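Mitochondrial edited mRNA stability factor 1 (Trypanosoma brucei, PDB 6NL1) is a Nudix-family protein that binds GDP and probably acts in 5' processing of mitochondrial mRNAs, consistent with its naming as an edited-mRNA stability factor. Local coordinates at residues L83-H88 / F100-Q105; R222-L227 / P234-L239; P229-P234 / Y284-P289. All blocks are in the same frame, centred on the assembly; numbering follows the deposited sequence.

Contact 1. Residues L83-H88 / F100-Q105; sequences LEKLSH and FVYKWQ
Lys85 lays the first part of its side chain across the ring of Tyr102, on the more closely packed face of this antiparallel strand pair. CB of Lys85 comes to 3.6 Å from CE2 of Tyr102, and CG stands over one ring face, toward the rim, in a CH-pi contact 4.0 Å from the ring centroid. With CG anti to the backbone N (chi1 -166°) and the chain extended beyond it, Lys85 continues past the tyrosine until its CE lies near CD1 of Phe100. Leu83 adds CB near CD2 of Tyr102, and its CD2 meets CB of Trp104 at 3.7 Å. Glu84 and Lys103 form a hydrogen-bonded pair: Glu84 N donates to Lys103 O at 2.9 Å, and Glu84 O accepts from Lys103 N at 2.8 Å. Leu86 N also donates to Val101 O.

The face bearing Glu84, Leu86, Val101 and Lys103 is held more loosely. CD1 of Leu86 lies 3.9 Å from CB of Lys103 and 4.2 Å from CG1 of Val101, but OE2 of Glu84 and NZ of Lys103 stay 4.1 Å apart, beyond a salt bridge. Two waters bridge the strands: one donates to Glu84 OE1 and accepts from Gln105 N, the other donates to Leu86 O and accepts from Val101 N.

Strand 84-86 is an outermost strand of a four-stranded antiparallel sheet, and strand 100-107 separates it from strand 171-178. Helix 180-193 packs on the tyrosine side, where Glu180 hydrogen-bonds Tyr102 OH and Ile183, His187 and Met190 touch Tyr102, Leu83 and Trp104.

Contact 2. Residues R222-L227 / P234-L239; sequences RINREL and PISLKL. With SO4 (sulfate ion), chain B.
Ser236 OG is gripped by two side chains of the facing strand end. Asn224 ND2 gives it a nearly straight bond of 2.8 Å (N-H...O 165°), with the hydroxyl oxygen close to the amide plane, whereas Arg222 NH2 offers a weak, bent one at 3.0 Å. The two side chains are also tied to each other, Arg222 NE donating to Asn224 OD1 at 2.7 Å. Arg222 has CG anti to the backbone N and a bend at chi3 (60°) that turns NE out of line with the extended first part of the chain. ND2 of Asn224 also donates to Pro233 O, so both ends of this amide are engaged and its flip is fixed.

Strands 216-223 and 235-238 form a beta hairpin of the Nudix domain, with the proline-rich loop between them. Arg222 and Ser236 are an antiparallel hydrogen-bonded pair, each N donating to the other's O, and Ile223 and Ile235 follow as a non-hydrogen-bonded pair. Beyond the last bridge, Asn224 N still reaches Pro234 O at 2.9 Å, and a water donates to Asn224 O and Pro234 O.

Farther along, Lys238 CD covers one face of the Arg222 guanidinium, and its CE lies 3.6 Å from Arg222 NH1. Bends at chi3 and chi4 accompany this packing; NZ turns to Leu239 O, Gly241 O and a salt bridge with Glu261. Lys238 also adjoins Arg202 of the GDP site. Leu239 N donates to O1 of a sulfate, probably from the crystallisation liquor, at 2.9 Å; Tyr292 OH also hydrogen-bonds it.

Contact 3. Residues P229-P234 / Y284-P289; sequences PPDIPP and YYWRVP
Both carboxylate oxygens of Asp231 are taken up by side chains of the 284-289 loop. OD1 accepts from Trp286 NE1 at 2.8 Å; the donor stands above the carboxylate plane, while the oxygen lies close to the plane of the indole. OD2 faces Arg287 in a salt bridge approached tip to tip, in which NE, 2.8 Å away on the anti side but 34° out of the carboxylate plane, makes the main bond and NH2 a weak one at 3.3 Å. The carboxylate and guanidinium planes are turned 69° apart. Asp231 CG sits between the backbone N and the carbonyl carbon (chi1 60°), and from there the carboxylate meets Trp286 and Arg287. CB of Asp231 rests over one face of the Tyr284 ring as a CH-pi contact. The remaining guanidinium nitrogen, Arg287 NH1, is satisfied by Gln279 O.

Two prolines complete the fit. CB of Pro229 packs against the indole, 3.4 Å from Trp286 NE1, and CD of Pro230 meets Trp286 CZ2 at 3.6 Å. Each loop is shaped by a type I turn, closed by Ile232 N to Pro229 O and by Arg287 N to Tyr284 O.

The contact thus joins the loop between strands 216-223 and 235-238 to the loop between strands 272-277 and 290-296, a loop that also carries Val288 of the GDP site. Pro117 and Met118, from the region before helix 120-129, touch Trp286 and Pro229.

In the fold
All three contacts lie at the surface. Contact 1 stands apart, about 34 Å and 27 Å from contacts 2 and 3 between centres, at the margin of the antiparallel sheet. Contacts 2 and 3 belong to the Nudix domain, share Pro234 and interlock along the chain: the hairpin joined by contact 2 sends out the proline-rich loop that contact 3 fastens to 284-289. Contacts 1 and 2 both pair antiparallel strands, contact 1 adding aliphatic and aromatic packing, contact 2 a network of hydroxyl, amide and guanidinium groups. Contact 3, without strand pairing, centres on the Asp231 carboxylate, hydrogen-bonded by an indole and salt-bridged to an arginine. Contact 2 lies beside GDP-binding residues and contact 3 includes one; contact 1 lies away.

Contact 1. Residues L83-H88 / F100-Q105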
# COMPACT_ATOMS: atom_id res chain seq x y z
N LEU A 83 2.31 19.79 18.41
CA LEU A 83 3.72 19.61 18.13
C LEU A 83 4.56 20.21 19.25
O LEU A 83 4.20 21.23 19.83
CB LEU A 83 4.10 20.25 16.79
CG LEU A 83 3.48 19.62 15.55
CD1 LEU A 83 4.04 20.28 14.29
CD2 LEU A 83 3.73 18.12 15.53
N GLU A 84 5.68 19.56 19.54
CA GLU A 84 6.61 20.06 20.54
C GLU A 84 7.94 20.34 19.87
O GLU A 84 8.54 19.46 19.25
CB GLU A 84 6.77 19.03 21.66
CG GLU A 84 5.45 18.69 22.35
CD GLU A 84 5.47 17.35 23.08
OE1 GLU A 84 5.00 16.35 22.51
OE2 GLU A 84 5.95 17.31 24.24
N LYS A 85 8.40 21.59 19.98
CA LYS A 85 9.66 21.97 19.38
C LYS A 85 10.82 21.36 20.15
O LYS A 85 10.80 21.33 21.38
CB LYS A 85 9.83 23.49 19.31
CG LYS A 85 10.97 23.91 18.40
CD LYS A 85 11.27 25.40 18.46
CE LYS A 85 12.37 25.76 17.46
NZ LYS A 85 13.15 26.98 17.82
N LEU A 86 11.81 20.85 19.43
CA LEU A 86 13.00 20.31 20.05
C LEU A 86 14.19 21.21 19.71
O LEU A 86 14.24 21.82 18.65
CB LEU A 86 13.26 18.88 19.57
CG LEU A 86 12.13 17.88 19.81
CD1 LEU A 86 12.49 16.52 19.27
CD2 LEU A 86 11.80 17.77 21.30
N SER A 87 15.14 21.28 20.63
CA SER A 87 16.35 22.08 20.45
C SER A 87 17.23 21.48 19.37
O SER A 87 17.84 22.21 18.59
CB SER A 87 17.15 22.13 21.76
OG SER A 87 16.49 22.91 22.73
N HIS A 88 17.30 20.16 19.35
CA HIS A 88 18.19 19.42 18.47
C HIS A 88 17.57 18.05 18.26
O HIS A 88 16.76 17.61 19.07
CB HIS A 88 19.57 19.22 19.11
CG HIS A 88 20.21 20.48 19.58
ND1 HIS A 88 21.00 21.27 18.76
CD2 HIS A 88 20.20 21.10 20.79
CE1 HIS A 88 21.44 22.31 19.45
NE2 HIS A 88 20.97 22.23 20.68
N PHE A 100 14.82 22.95 11.55
CA PHE A 100 14.01 22.88 12.76
C PHE A 100 13.46 21.48 12.99
O PHE A 100 13.15 20.76 12.04
CB PHE A 100 12.86 23.89 12.72
CG PHE A 100 13.32 25.32 12.66
CD1 PHE A 100 13.66 25.99 13.82
CD2 PHE A 100 13.44 25.97 11.44
CE1 PHE A 100 14.10 27.30 13.76
CE2 PHE A 100 13.88 27.27 11.38
CZ PHE A 100 14.22 27.95 12.54
N VAL A 101 13.33 21.10 14.26
CA VAL A 101 12.84 19.78 14.61
C VAL A 101 11.65 19.86 15.55
O VAL A 101 11.72 20.51 16.58
CB VAL A 101 13.93 18.93 15.31
CG1 VAL A 101 13.50 17.47 15.33
CG2 VAL A 101 15.27 19.11 14.61
N TYR A 102 10.57 19.19 15.19
CA TYR A 102 9.41 19.09 16.06
C TYR A 102 9.03 17.64 16.28
O TYR A 102 9.30 16.77 15.45
CB TYR A 102 8.22 19.84 15.48
CG TYR A 102 8.33 21.35 15.53
CD1 TYR A 102 9.17 22.04 14.66
CD2 TYR A 102 7.57 22.09 16.42
CE1 TYR A 102 9.26 23.41 14.69
CE2 TYR A 102 7.64 23.46 16.46
CZ TYR A 102 8.49 24.12 15.59
OH TYR A 102 8.57 25.49 15.64
N LYS A 103 8.35 17.40 17.39
CA LYS A 103 7.95 16.06 17.79
C LYS A 103 6.44 15.98 17.96
O LYS A 103 5.81 16.92 18.45
CB LYS A 103 8.63 15.71 19.11
CG LYS A 103 8.34 14.36 19.64
CD LYS A 103 9.05 14.15 20.97
CE LYS A 103 8.43 15.00 22.05
NZ LYS A 103 8.76 14.48 23.41
N TRP A 104 5.87 14.86 17.54
CA TRP A 104 4.45 14.60 17.75
C TRP A 104 4.34 13.24 18.43
O TRP A 104 4.70 12.23 17.83
CB TRP A 104 3.73 14.57 16.41
CG TRP A 104 2.28 14.21 16.50
CD1 TRP A 104 1.43 14.47 17.54
CD2 TRP A 104 1.50 13.53 15.51
NE1 TRP A 104 0.17 14.00 17.25
CE2 TRP A 104 0.18 13.42 16.01
CE3 TRP A 104 1.79 13.00 14.24
CZ2 TRP A 104 -0.85 12.80 15.29
CZ3 TRP A 104 0.76 12.39 13.53
CH2 TRP A 104 -0.54 12.29 14.06
N GLN A 105 3.87 13.24 19.68
CA GLN A 105 3.72 12.02 20.48
C GLN A 105 2.31 11.48 20.33
O GLN A 105 1.36 12.10 20.79
CB GLN A 105 4.04 12.29 21.96
CG GLN A 105 4.02 11.03 22.84
CD GLN A 105 4.89 9.90 22.27
OE1 GLN A 105 4.46 8.75 22.17
NE2 GLN A 105 6.11 10.24 21.90
O HOH W 1 2.92 15.80 20.81
O HOH W 2 14.41 23.05 16.38

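Contact 2. Residues R222-L227 / P234-L239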
# COMPACT_ATOMS: atom_id res chain seq x y z
N ARG A 222 4.20 -7.15 -8.48
CA ARG A 222 5.02 -5.98 -8.22
C ARG A 222 6.31 -6.39 -7.52
O ARG A 222 6.29 -7.11 -6.52
CB ARG A 222 4.25 -4.98 -7.36
CG ARG A 222 4.96 -3.64 -7.12
CD ARG A 222 4.25 -2.85 -6.03
NE ARG A 222 4.23 -3.60 -4.78
CZ ARG A 222 3.26 -3.53 -3.86
NH1 ARG A 222 2.21 -2.74 -4.04
NH2 ARG A 222 3.35 -4.27 -2.76
N ILE A 223 7.42 -5.90 -8.03
CA ILE A 223 8.72 -6.16 -7.44
C ILE A 223 8.94 -5.10 -6.37
O ILE A 223 8.89 -3.91 -6.65
CB ILE A 223 9.83 -6.09 -8.50
CG1 ILE A 223 9.53 -7.10 -9.62
CG2 ILE A 223 11.23 -6.31 -7.87
CD1 ILE A 223 10.43 -6.94 -10.86
N ASN A 224 9.15 -5.54 -5.14
CA ASN A 224 9.27 -4.61 -4.03
C ASN A 224 10.72 -4.20 -3.77
O ASN A 224 11.65 -4.90 -4.17
CB ASN A 224 8.59 -5.19 -2.79
CG ASN A 224 7.10 -5.45 -3.03
OD1 ASN A 224 6.37 -4.54 -3.39
ND2 ASN A 224 6.66 -6.70 -2.83
N ARG A 225 10.91 -3.06 -3.12
CA ARG A 225 12.25 -2.52 -2.84
C ARG A 225 12.96 -3.32 -1.75
O ARG A 225 12.31 -3.99 -0.95
CB ARG A 225 12.14 -1.05 -2.43
CG ARG A 225 12.17 -0.10 -3.61
CD ARG A 225 11.62 1.27 -3.24
NE ARG A 225 10.17 1.28 -3.22
CZ ARG A 225 9.43 2.36 -2.97
NH1 ARG A 225 10.01 3.53 -2.73
NH2 ARG A 225 8.10 2.27 -2.98
N GLU A 226 14.28 -3.24 -1.72
CA GLU A 226 15.03 -3.99 -0.70
C GLU A 226 14.80 -3.43 0.71
O GLU A 226 14.84 -4.16 1.69
CB GLU A 226 16.52 -4.09 -1.04
CG GLU A 226 17.36 -2.89 -0.62
CD GLU A 226 18.86 -3.16 -0.67
OE1 GLU A 226 19.30 -4.23 -0.18
OE2 GLU A 226 19.60 -2.30 -1.20
N LEU A 227 14.55 -2.13 0.79
CA LEU A 227 14.19 -1.51 2.06
C LEU A 227 12.68 -1.44 2.17
O LEU A 227 12.05 -0.51 1.66
CB LEU A 227 14.78 -0.11 2.19
CG LEU A 227 16.12 -0.03 2.91
CD1 LEU A 227 16.79 1.32 2.68
CD2 LEU A 227 15.95 -0.31 4.40
N PRO A 234 9.24 -10.20 -1.36
CA PRO A 234 10.01 -9.66 -2.49
C PRO A 234 9.15 -9.29 -3.71
O PRO A 234 9.43 -8.28 -4.37
CB PRO A 234 10.95 -10.82 -2.85
CG PRO A 234 11.07 -11.61 -1.61
CD PRO A 234 9.73 -11.52 -0.94
N ILE A 235 8.12 -10.09 -3.99
CA ILE A 235 7.25 -9.86 -5.16
C ILE A 235 5.80 -10.03 -4.75
O ILE A 235 5.41 -11.09 -4.30
CB ILE A 235 7.57 -10.85 -6.30
CG1 ILE A 235 9.06 -10.83 -6.63
CG2 ILE A 235 6.73 -10.54 -7.57
CD1 ILE A 235 9.47 -11.79 -7.75
N SER A 236 5.00 -8.97 -4.89
CA SER A 236 3.58 -9.02 -4.50
C SER A 236 2.68 -9.35 -5.69
O SER A 236 2.64 -8.61 -6.67
CB SER A 236 3.13 -7.67 -3.92
OG SER A 236 3.94 -7.26 -2.82
N LEU A 237 1.98 -10.48 -5.60
CA LEU A 237 0.91 -10.80 -6.55
C LEU A 237 -0.30 -10.00 -6.10
O LEU A 237 -0.73 -10.12 -4.96
CB LEU A 237 0.60 -12.29 -6.52
CG LEU A 237 -0.60 -12.78 -7.34
CD1 LEU A 237 -0.29 -12.68 -8.83
CD2 LEU A 237 -0.97 -14.22 -6.96
N LYS A 238 -0.86 -9.18 -6.99
CA LYS A 238 -1.88 -8.25 -6.56
C LYS A 238 -2.93 -7.98 -7.63
O LYS A 238 -2.65 -8.09 -8.82
CB LYS A 238 -1.23 -6.92 -6.14
CG LYS A 238 -0.49 -6.21 -7.29
CD LYS A 238 0.37 -5.01 -6.81
CE LYS A 238 -0.43 -3.92 -6.11
NZ LYS A 238 -1.51 -3.32 -6.96
N LEU A 239 -4.14 -7.64 -7.19
CA LEU A 239 -5.10 -6.92 -8.01
C LEU A 239 -4.51 -5.52 -8.30
O LEU A 239 -3.64 -5.05 -7.58
CB LEU A 239 -6.44 -6.79 -7.27
CG LEU A 239 -7.11 -8.08 -6.78
CD1 LEU A 239 -8.44 -7.82 -6.05
CD2 LEU A 239 -7.32 -9.03 -7.94
S SO4 B . -4.57 -7.73 -3.05
O1 SO4 B . -4.25 -7.07 -4.30
O2 SO4 B . -3.84 -7.03 -1.99
O3 SO4 B . -6.00 -7.71 -2.76
O4 SO4 B . -4.16 -9.13 -3.11
O HOH W 3 12.53 -7.58 -4.46

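Contact 3. Residues P229-P234 / Y284-P289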
# COMPACT_ATOMS: atom_id res chain seq x y z
N PRO A 229 9.14 -2.85 4.84
CA PRO A 229 8.72 -3.47 6.10
C PRO A 229 8.71 -5.00 5.99
O PRO A 229 8.52 -5.55 4.91
CB PRO A 229 7.30 -2.92 6.32
CG PRO A 229 6.87 -2.41 5.01
CD PRO A 229 8.11 -1.95 4.31
N PRO A 230 8.92 -5.69 7.11
CA PRO A 230 9.05 -7.15 7.13
C PRO A 230 7.80 -7.92 6.68
O PRO A 230 7.93 -9.10 6.39
CB PRO A 230 9.36 -7.45 8.60
CG PRO A 230 8.81 -6.30 9.34
CD PRO A 230 9.10 -5.12 8.46
N ASP A 231 6.63 -7.28 6.63
CA ASP A 231 5.42 -7.98 6.21
C ASP A 231 5.24 -8.01 4.68
O ASP A 231 4.29 -8.60 4.17
CB ASP A 231 4.17 -7.38 6.88
CG ASP A 231 3.98 -5.90 6.55
OD1 ASP A 231 4.95 -5.12 6.62
OD2 ASP A 231 2.84 -5.52 6.23
N ILE A 232 6.15 -7.37 3.96
CA ILE A 232 6.04 -7.32 2.51
C ILE A 232 7.07 -8.26 1.86
O ILE A 232 8.25 -8.15 2.11
CB ILE A 232 6.20 -5.87 2.00
CG1 ILE A 232 5.06 -5.00 2.52
CG2 ILE A 232 6.24 -5.82 0.46
CD1 ILE A 232 5.22 -3.53 2.17
N PRO A 233 6.59 -9.18 1.02
CA PRO A 233 7.48 -10.14 0.35
C PRO A 233 8.27 -9.48 -0.78
O PRO A 233 8.00 -8.32 -1.11
CB PRO A 233 6.50 -11.18 -0.21
CG PRO A 233 5.27 -10.36 -0.51
CD PRO A 233 5.19 -9.34 0.60
N PRO A 234 9.24 -10.20 -1.36
CA PRO A 234 10.01 -9.66 -2.49
C PRO A 234 9.15 -9.29 -3.71
O PRO A 234 9.43 -8.28 -4.37
CB PRO A 234 10.95 -10.82 -2.85
CG PRO A 234 11.07 -11.61 -1.61
CD PRO A 234 9.73 -11.52 -0.94
N TYR A 284 3.24 -4.93 13.46
CA TYR A 284 3.15 -4.38 12.12
C TYR A 284 2.21 -3.18 12.13
O TYR A 284 1.23 -3.15 11.38
CB TYR A 284 2.60 -5.42 11.15
CG TYR A 284 3.43 -6.67 10.98
CD1 TYR A 284 4.79 -6.70 11.26
CD2 TYR A 284 2.83 -7.84 10.50
CE1 TYR A 284 5.54 -7.86 11.07
CE2 TYR A 284 3.56 -9.00 10.31
CZ TYR A 284 4.91 -9.01 10.59
OH TYR A 284 5.61 -10.19 10.40
N TYR A 285 2.52 -2.22 13.00
CA TYR A 285 1.63 -1.11 13.33
C TYR A 285 1.45 -0.13 12.18
O TYR A 285 0.58 0.74 12.24
CB TYR A 285 2.17 -0.35 14.55
CG TYR A 285 3.61 0.07 14.35
CD1 TYR A 285 3.93 1.20 13.61
CD2 TYR A 285 4.65 -0.70 14.85
CE1 TYR A 285 5.27 1.57 13.40
CE2 TYR A 285 5.97 -0.35 14.66
CZ TYR A 285 6.28 0.78 13.93
OH TYR A 285 7.61 1.11 13.74
N TRP A 286 2.29 -0.25 11.14
CA TRP A 286 2.19 0.60 9.95
C TRP A 286 1.09 0.16 8.97
O TRP A 286 0.72 0.92 8.08
CB TRP A 286 3.54 0.59 9.20
CG TRP A 286 4.03 -0.79 8.92
CD1 TRP A 286 3.70 -1.59 7.87
CD2 TRP A 286 4.95 -1.54 9.73
NE1 TRP A 286 4.35 -2.80 7.97
CE2 TRP A 286 5.12 -2.79 9.10
CE3 TRP A 286 5.64 -1.28 10.92
CZ2 TRP A 286 5.96 -3.78 9.63
CZ3 TRP A 286 6.47 -2.25 11.44
CH2 TRP A 286 6.62 -3.49 10.80
N ARG A 287 0.60 -1.07 9.10
CA ARG A 287 -0.32 -1.63 8.10
C ARG A 287 -1.58 -0.81 8.01
O ARG A 287 -2.08 -0.34 9.03
CB ARG A 287 -0.69 -3.06 8.45
CG ARG A 287 0.46 -4.03 8.37
CD ARG A 287 -0.08 -5.47 8.56
NE ARG A 287 0.43 -6.23 7.44
CZ ARG A 287 -0.30 -6.96 6.62
NH1 ARG A 287 -1.60 -7.14 6.82
NH2 ARG A 287 0.32 -7.55 5.61
N VAL A 288 -2.11 -0.66 6.81
CA VAL A 288 -3.31 0.15 6.64
C VAL A 288 -4.45 -0.68 6.08
O VAL A 288 -4.23 -1.75 5.50
CB VAL A 288 -3.06 1.34 5.69
CG1 VAL A 288 -2.01 2.28 6.27
CG2 VAL A 288 -2.64 0.84 4.30
N PRO A 289 -5.69 -0.19 6.25
CA PRO A 289 -6.82 -0.85 5.60
C PRO A 289 -6.68 -0.84 4.07
O PRO A 289 -6.09 0.06 3.47
CB PRO A 289 -8.02 0.01 6.02
CG PRO A 289 -7.57 0.68 7.32
CD PRO A 289 -6.10 0.95 7.08